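Long-range contacts in alpha-amylase (PDB 6AZ5), which probably binds starch-type alpha-glucans, as a family 41 carbohydrate-binding module of a cell-surface alpha-amylase from a human gut bacterium: residues D44-V49 with K112-V116; L69-Y73 with Y101-G105. All blocks are in the same frame, centred on the assembly; numbering follows the deposited sequence.

Interaction 1: residues D44-V49 with K112-V116; sequences DAENKV and KPVIV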
ATOM      1  N   ASP A  44      -1.275  13.298   6.683  1.00 28.16           N
ATOM      2  CA  ASP A  44      -1.904  14.031   5.598  1.00 23.93           C
ATOM      3  C   ASP A  44      -2.552  15.299   6.142  1.00 25.51           C
ATOM      4  O   ASP A  44      -3.711  15.283   6.540  1.00 26.06           O
ATOM      5  CB  ASP A  44      -2.940  13.135   4.918  1.00 27.97           C
ATOM      6  CG  ASP A  44      -3.595  13.778   3.715  1.00 27.95           C
ATOM      7  OD1 ASP A  44      -3.474  15.007   3.526  1.00 31.49           O
ATOM      8  OD2 ASP A  44      -4.250  13.032   2.956  1.00 30.39           O
ATOM      9  N   ALA A  45      -1.809  16.398   6.137  1.00 27.41           N
ATOM     10  CA  ALA A  45      -2.301  17.650   6.701  1.00 28.71           C
ATOM     11  C   ALA A  45      -3.491  18.223   5.925  1.00 33.39           C
ATOM     12  O   ALA A  45      -4.258  19.017   6.470  1.00 31.72           O
ATOM     13  CB  ALA A  45      -1.177  18.667   6.763  1.00 32.71           C
ATOM     14  N   GLU A  46      -3.641  17.825   4.663  1.00 34.53           N
ATOM     15  CA  GLU A  46      -4.768  18.287   3.845  1.00 38.64           C
ATOM     16  C   GLU A  46      -6.089  17.645   4.280  1.00 35.41           C
ATOM     17  O   GLU A  46      -7.074  18.342   4.536  1.00 34.90           O
ATOM     18  CB  GLU A  46      -4.514  18.001   2.362  1.00 37.27           C
ATOM     19  CG  GLU A  46      -3.380  18.818   1.750  1.00 52.64           C
ATOM     20  CD  GLU A  46      -3.174  18.527   0.267  1.00 60.28           C
ATOM     21  OE1 GLU A  46      -4.132  18.709  -0.516  1.00 57.86           O
ATOM     22  OE2 GLU A  46      -2.053  18.121  -0.117  1.00 55.52           O
ATOM     23  N   ASN A  47      -6.104  16.319   4.367  1.00 30.50           N
ATOM     24  CA  ASN A  47      -7.296  15.592   4.796  1.00 28.94           C
ATOM     25  C   ASN A  47      -7.401  15.457   6.310  1.00 30.96           C
ATOM     26  O   ASN A  47      -8.381  14.912   6.814  1.00 34.26           O
ATOM     27  CB  ASN A  47      -7.314  14.196   4.168  1.00 27.31           C
ATOM     28  CG  ASN A  47      -7.380  14.241   2.658  1.00 27.53           C
ATOM     29  OD1 ASN A  47      -8.286  14.843   2.082  1.00 28.33           O
ATOM     30  ND2 ASN A  47      -6.410  13.616   2.004  1.00 24.94           N
ATOM     31  N   LYS A  48      -6.395  15.985   7.012  1.00 32.71           N
ATOM     32  CA  LYS A  48      -6.118  15.714   8.433  1.00 30.68           C
ATOM     33  C   LYS A  48      -6.404  14.259   8.829  1.00 31.57           C
ATOM     34  O   LYS A  48      -7.168  13.979   9.752  1.00 30.00           O
ATOM     35  CB  LYS A  48      -6.868  16.701   9.349  1.00 36.15           C
ATOM     36  CG  LYS A  48      -8.391  16.708   9.303  1.00 40.66           C
ATOM     37  CD  LYS A  48      -8.929  17.970   9.978  1.00 51.21           C
ATOM     38  CE  LYS A  48     -10.265  17.724  10.676  1.00 49.61           C
ATOM     39  NZ  LYS A  48     -10.333  18.391  12.009  1.00 44.20           N
ATOM     40  N   VAL A  49      -5.756  13.342   8.113  1.00 29.67           N
ATOM     41  CA  VAL A  49      -5.749  11.920   8.453  1.00 27.14           C
ATOM     42  C   VAL A  49      -4.319  11.367   8.414  1.00 28.04           C
ATOM     43  O   VAL A  49      -3.412  11.995   7.863  1.00 24.19           O
ATOM     44  CB  VAL A  49      -6.628  11.100   7.499  1.00 32.07           C
ATOM     45  CG1 VAL A  49      -8.075  11.567   7.577  1.00 36.69           C
ATOM     46  CG2 VAL A  49      -6.097  11.200   6.069  1.00 29.03           C
ATOM     47  N   LYS A 112      -3.095  11.929  -4.952  1.00 30.70           N
ATOM     48  CA  LYS A 112      -3.677  11.975  -3.620  1.00 29.47           C
ATOM     49  C   LYS A 112      -5.168  12.287  -3.655  1.00 31.49           C
ATOM     50  O   LYS A 112      -5.575  13.329  -4.167  1.00 33.05           O
ATOM     51  CB  LYS A 112      -2.934  13.013  -2.786  1.00 28.32           C
ATOM     52  CG  LYS A 112      -3.496  13.267  -1.418  1.00 27.54           C
ATOM     53  CD  LYS A 112      -2.574  14.213  -0.682  1.00 34.56           C
ATOM     54  CE  LYS A 112      -3.282  14.893   0.458  1.00 37.32           C
ATOM     55  NZ  LYS A 112      -2.319  15.641   1.314  1.00 40.28           N
ATOM     56  N   PRO A 113      -5.988  11.374  -3.112  1.00 28.77           N
ATOM     57  CA  PRO A 113      -7.445  11.527  -3.070  1.00 25.16           C
ATOM     58  C   PRO A 113      -7.935  12.383  -1.910  1.00 27.63           C
ATOM     59  O   PRO A 113      -7.162  12.734  -1.019  1.00 29.64           O
ATOM     60  CB  PRO A 113      -7.939  10.087  -2.917  1.00 26.88           C
ATOM     61  CG  PRO A 113      -6.853   9.405  -2.189  1.00 21.90           C
ATOM     62  CD  PRO A 113      -5.564  10.045  -2.647  1.00 20.87           C
ATOM     63  N   VAL A 114      -9.224  12.710  -1.944  1.00 27.06           N
ATOM     64  CA  VAL A 114      -9.871  13.483  -0.897  1.00 21.33           C
ATOM     65  C   VAL A 114     -10.523  12.535   0.104  1.00 28.70           C
ATOM     66  O   VAL A 114     -11.316  11.671  -0.274  1.00 35.53           O
ATOM     67  CB  VAL A 114     -10.951  14.442  -1.469  1.00 25.31           C
ATOM     68  CG1 VAL A 114     -11.524  15.308  -0.375  1.00 20.26           C
ATOM     69  CG2 VAL A 114     -10.379  15.320  -2.583  1.00 25.30           C
ATOM     70  N   ILE A 115     -10.182  12.697   1.378  1.00 23.30           N
ATOM     71  CA  ILE A 115     -10.793  11.925   2.454  1.00 25.26           C
ATOM     72  C   ILE A 115     -11.464  12.881   3.436  1.00 25.32           C
ATOM     73  O   ILE A 115     -10.933  13.951   3.726  1.00 31.26           O
ATOM     74  CB  ILE A 115      -9.744  11.048   3.186  1.00 31.06           C
ATOM     75  CG1 ILE A 115      -9.187   9.995   2.231  1.00 21.10           C
ATOM     76  CG2 ILE A 115     -10.335  10.371   4.426  1.00 21.70           C
ATOM     77  CD1 ILE A 115      -7.962   9.319   2.746  1.00 28.22           C
ATOM     78  N   VAL A 116     -12.634  12.501   3.934  1.00 31.35           N
ATOM     79  CA  VAL A 116     -13.360  13.344   4.874  1.00 30.76           C
ATOM     80  C   VAL A 116     -13.352  12.750   6.280  1.00 34.72           C
ATOM     81  O   VAL A 116     -13.976  11.722   6.536  1.00 36.59           O
ATOM     82  CB  VAL A 116     -14.812  13.560   4.412  1.00 30.26           C
ATOM     83  CG1 VAL A 116     -15.521  14.553   5.324  1.00 29.68           C
ATOM     84  CG2 VAL A 116     -14.833  14.041   2.961  1.00 23.59           C
TER
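K112 opens the contact with a fully extended side chain, which reaches across to the D44-V49 turn. Its NZ makes a salt bridge with D44 OD1 at 2.6 Å and a second, weak as a hydrogen bond, with E46 OE2 at 2.9 Å; a long side chain with a terminal ammonium suits a place between two carboxylates. P113 points CB away, its ring packing on W51, Y101 and V103, and offers its carbonyl instead: N47 ND2 donates to P113 O at 3.2 Å. Residues 44-49 form the hairpin end joining strands 35-44 and 49-58 of the beta-sandwich. It is closed by a G1 beta bulge, with K48 in the left-handed region, and by an Asx motif in which D44 OD1 accepts from N47 N at 3.1 Å. V114 points CB away and contributes little. At I115 the backbone N donates to N47 OD1 at 2.9 Å, so one asparagine amide satisfies two backbone groups of the C-terminal tail. The side chain of I115 packs its CG2 on V49 CG1 at 4.1 Å and also touches Y10 and W51.

Interaction 2: residues L69-Y73 with Y101-G105; sequences LKARY and YYVDG
Two extended strands, 69-72 and 101-103, face each other without backbone pairing: their axes approach to 9.3 Å and cross at -58°, with A71 nearest D104 (CA to CA 7.4 Å). L69 and A71 direct CB toward the other segment. Y102 (chi1 t) spans the gap, its OH accepting from A71 N at 3.1 Å and also hydrogen-bonding the carboxylate of D84, so the buried hydroxyl is satisfied twice. The Y102 ring packs against apolar groups: Y102 CE2 lies 3.8 Å from A71 CB and Y102 CD2 4.2 Å from L69 CD1; alanine lets the ring come close. This is face-to-face packing across the beta-sandwich expected of a CBM41 module, between strand 66-72, paired with 24-29 and 88-91, and strand 99-103, paired with 3-10. Past the strand ends, Y73 (chi1 m) swings its hydroxyl inward and donates from OH to D104 OD1 at 2.8 Å; D104 (chi1 t) also bonds Y9 OH. K70 and R72 point CB away; K70 forms a salt bridge with D87 and R72 with D24.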
ATOM      1  N   LEU A  69      -2.554  -6.511  -5.749  1.00 17.24           N
ATOM      2  CA  LEU A  69      -2.386  -6.412  -4.311  1.00 15.05           C
ATOM      3  C   LEU A  69      -3.706  -6.274  -3.561  1.00 19.15           C
ATOM      4  O   LEU A  69      -4.730  -5.932  -4.137  1.00 15.75           O
ATOM      5  CB  LEU A  69      -1.486  -5.225  -3.956  1.00 16.21           C
ATOM      6  CG  LEU A  69      -2.183  -3.871  -3.793  1.00 13.84           C
ATOM      7  CD1 LEU A  69      -1.247  -2.869  -3.155  1.00 15.10           C
ATOM      8  CD2 LEU A  69      -2.698  -3.338  -5.125  1.00 18.02           C
ATOM      9  N   LYS A  70      -3.660  -6.541  -2.261  1.00 17.01           N
ATOM     10  CA  LYS A  70      -4.759  -6.206  -1.368  1.00 22.63           C
ATOM     11  C   LYS A  70      -4.237  -6.045   0.057  1.00 18.78           C
ATOM     12  O   LYS A  70      -3.314  -6.740   0.474  1.00 16.78           O
ATOM     13  CB  LYS A  70      -5.855  -7.273  -1.433  1.00 23.07           C
ATOM     14  CG  LYS A  70      -5.397  -8.643  -0.998  1.00 27.45           C
ATOM     15  CD  LYS A  70      -6.471  -9.696  -1.247  1.00 40.09           C
ATOM     16  CE  LYS A  70      -6.632  -9.988  -2.725  1.00 34.98           C
ATOM     17  NZ  LYS A  70      -7.448 -11.212  -2.963  1.00 33.69           N
ATOM     18  N   ALA A  71      -4.823  -5.112   0.795  1.00 19.21           N
ATOM     19  CA  ALA A  71      -4.445  -4.910   2.186  1.00 21.74           C
ATOM     20  C   ALA A  71      -4.926  -6.071   3.066  1.00 26.23           C
ATOM     21  O   ALA A  71      -5.940  -6.696   2.764  1.00 26.21           O
ATOM     22  CB  ALA A  71      -5.003  -3.593   2.691  1.00 19.92           C
ATOM     23  N   ARG A  72      -4.185  -6.364   4.136  1.00 21.76           N
ATOM     24  CA  ARG A  72      -4.616  -7.327   5.156  1.00 20.94           C
ATOM     25  C   ARG A  72      -4.522  -6.665   6.525  1.00 20.92           C
ATOM     26  O   ARG A  72      -3.537  -5.988   6.821  1.00 24.39           O
ATOM     27  CB  ARG A  72      -3.776  -8.601   5.106  1.00 19.00           C
ATOM     28  CG  ARG A  72      -3.849  -9.324   3.781  1.00 17.48           C
ATOM     29  CD  ARG A  72      -3.219 -10.701   3.869  1.00 21.96           C
ATOM     30  NE  ARG A  72      -1.882 -10.631   4.450  1.00 23.56           N
ATOM     31  CZ  ARG A  72      -1.135 -11.688   4.749  1.00 27.47           C
ATOM     32  NH1 ARG A  72      -1.592 -12.911   4.517  1.00 31.04           N
ATOM     33  NH2 ARG A  72       0.071 -11.518   5.282  1.00 18.97           N
ATOM     34  N   TYR A  73      -5.547  -6.852   7.354  1.00 21.08           N
ATOM     35  CA  TYR A  73      -5.737  -6.011   8.539  1.00 22.13           C
ATOM     36  C   TYR A  73      -5.003  -6.481   9.794  1.00 23.19           C
ATOM     37  O   TYR A  73      -4.671  -5.674  10.666  1.00 20.83           O
ATOM     38  CB  TYR A  73      -7.231  -5.891   8.861  1.00 25.32           C
ATOM     39  CG  TYR A  73      -8.073  -5.349   7.727  1.00 30.94           C
ATOM     40  CD1 TYR A  73      -7.539  -4.473   6.793  1.00 27.17           C
ATOM     41  CD2 TYR A  73      -9.404  -5.717   7.591  1.00 36.47           C
ATOM     42  CE1 TYR A  73      -8.308  -3.980   5.754  1.00 40.12           C
ATOM     43  CE2 TYR A  73     -10.182  -5.229   6.559  1.00 34.44           C
ATOM     44  CZ  TYR A  73      -9.630  -4.363   5.642  1.00 41.25           C
ATOM     45  OH  TYR A  73     -10.403  -3.875   4.613  1.00 39.92           O
ATOM     46  N   TYR A 101      -1.387   6.057  -3.582  1.00 18.52           N
ATOM     47  CA  TYR A 101      -2.374   6.282  -2.538  1.00 20.64           C
ATOM     48  C   TYR A 101      -3.431   5.193  -2.572  1.00 22.60           C
ATOM     49  O   TYR A 101      -4.245   5.117  -3.492  1.00 21.58           O
ATOM     50  CB  TYR A 101      -3.024   7.649  -2.686  1.00 21.89           C
ATOM     51  CG  TYR A 101      -2.057   8.790  -2.524  1.00 22.23           C
ATOM     52  CD1 TYR A 101      -1.806   9.345  -1.277  1.00 23.98           C
ATOM     53  CD2 TYR A 101      -1.381   9.303  -3.618  1.00 22.07           C
ATOM     54  CE1 TYR A 101      -0.912  10.388  -1.130  1.00 28.01           C
ATOM     55  CE2 TYR A 101      -0.493  10.341  -3.482  1.00 26.27           C
ATOM     56  CZ  TYR A 101      -0.258  10.881  -2.241  1.00 26.40           C
ATOM     57  OH  TYR A 101       0.635  11.917  -2.120  1.00 22.71           O
ATOM     58  N   TYR A 102      -3.395   4.343  -1.559  1.00 16.84           N
ATOM     59  CA  TYR A 102      -4.288   3.210  -1.483  1.00 19.33           C
ATOM     60  C   TYR A 102      -5.298   3.458  -0.372  1.00 23.58           C
ATOM     61  O   TYR A 102      -4.992   3.324   0.811  1.00 16.70           O
ATOM     62  CB  TYR A 102      -3.480   1.925  -1.266  1.00 21.05           C
ATOM     63  CG  TYR A 102      -4.272   0.644  -1.124  1.00 23.29           C
ATOM     64  CD1 TYR A 102      -5.607   0.571  -1.499  1.00 18.80           C
ATOM     65  CD2 TYR A 102      -3.654  -0.522  -0.678  1.00 19.94           C
ATOM     66  CE1 TYR A 102      -6.320  -0.609  -1.380  1.00 20.86           C
ATOM     67  CE2 TYR A 102      -4.354  -1.710  -0.566  1.00 20.66           C
ATOM     68  CZ  TYR A 102      -5.690  -1.747  -0.920  1.00 24.85           C
ATOM     69  OH  TYR A 102      -6.398  -2.921  -0.815  1.00 17.32           O
ATOM     70  N   VAL A 103      -6.500   3.850  -0.779  1.00 24.95           N
ATOM     71  CA  VAL A 103      -7.629   3.916   0.134  1.00 21.60           C
ATOM     72  C   VAL A 103      -8.308   2.556   0.129  1.00 23.15           C
ATOM     73  O   VAL A 103      -8.656   2.039  -0.931  1.00 27.44           O
ATOM     74  CB  VAL A 103      -8.635   5.015  -0.257  1.00 22.98           C
ATOM     75  CG1 VAL A 103      -9.973   4.787   0.437  1.00 24.84           C
ATOM     76  CG2 VAL A 103      -8.077   6.389   0.086  1.00 18.31           C
ATOM     77  N   ASP A 104      -8.451   1.967   1.314  1.00 28.19           N
ATOM     78  CA  ASP A 104      -9.151   0.703   1.467  1.00 25.93           C
ATOM     79  C   ASP A 104     -10.512   0.812   0.788  1.00 28.47           C
ATOM     80  O   ASP A 104     -11.288   1.717   1.098  1.00 28.35           O
ATOM     81  CB  ASP A 104      -9.304   0.346   2.947  1.00 28.12           C
ATOM     82  CG  ASP A 104      -9.809  -1.063   3.152  1.00 32.45           C
ATOM     83  OD1 ASP A 104      -8.977  -1.993   3.142  1.00 34.69           O
ATOM     84  OD2 ASP A 104     -11.035  -1.247   3.310  1.00 33.19           O
ATOM     85  N   GLY A 105     -10.778  -0.083  -0.160  1.00 26.90           N
ATOM     86  CA  GLY A 105     -12.015  -0.042  -0.916  1.00 33.05           C
ATOM     87  C   GLY A 105     -11.864   0.303  -2.392  1.00 35.85           C
ATOM     88  O   GLY A 105     -12.847   0.314  -3.132  1.00 30.82           O
TER

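From the N terminus, strand 3-10 comes first; it pairs with 49-58 and 99-103, the strand that follows the 44-49 turn and the one that carries one side of interaction 2. The turn 44-49, ending the 35-44/49-58 hairpin, waits for residues 112-116, so interaction 1 closes a loop of 62 residues, just over half the chain. Within that span lie 69-73 and 101-105, and interaction 2 closes the shorter, inner loop containing strand 88-91; the two contacts nest and do not cross. The centres of interactions 1 and 2 are about 16 Å apart. They nevertheless meet at strand 99-103: Y102, and D104 just past the strand end, face 69-73 across the interior, whereas Y101 and V103 carry K112, P113 and I115 of the returning tail.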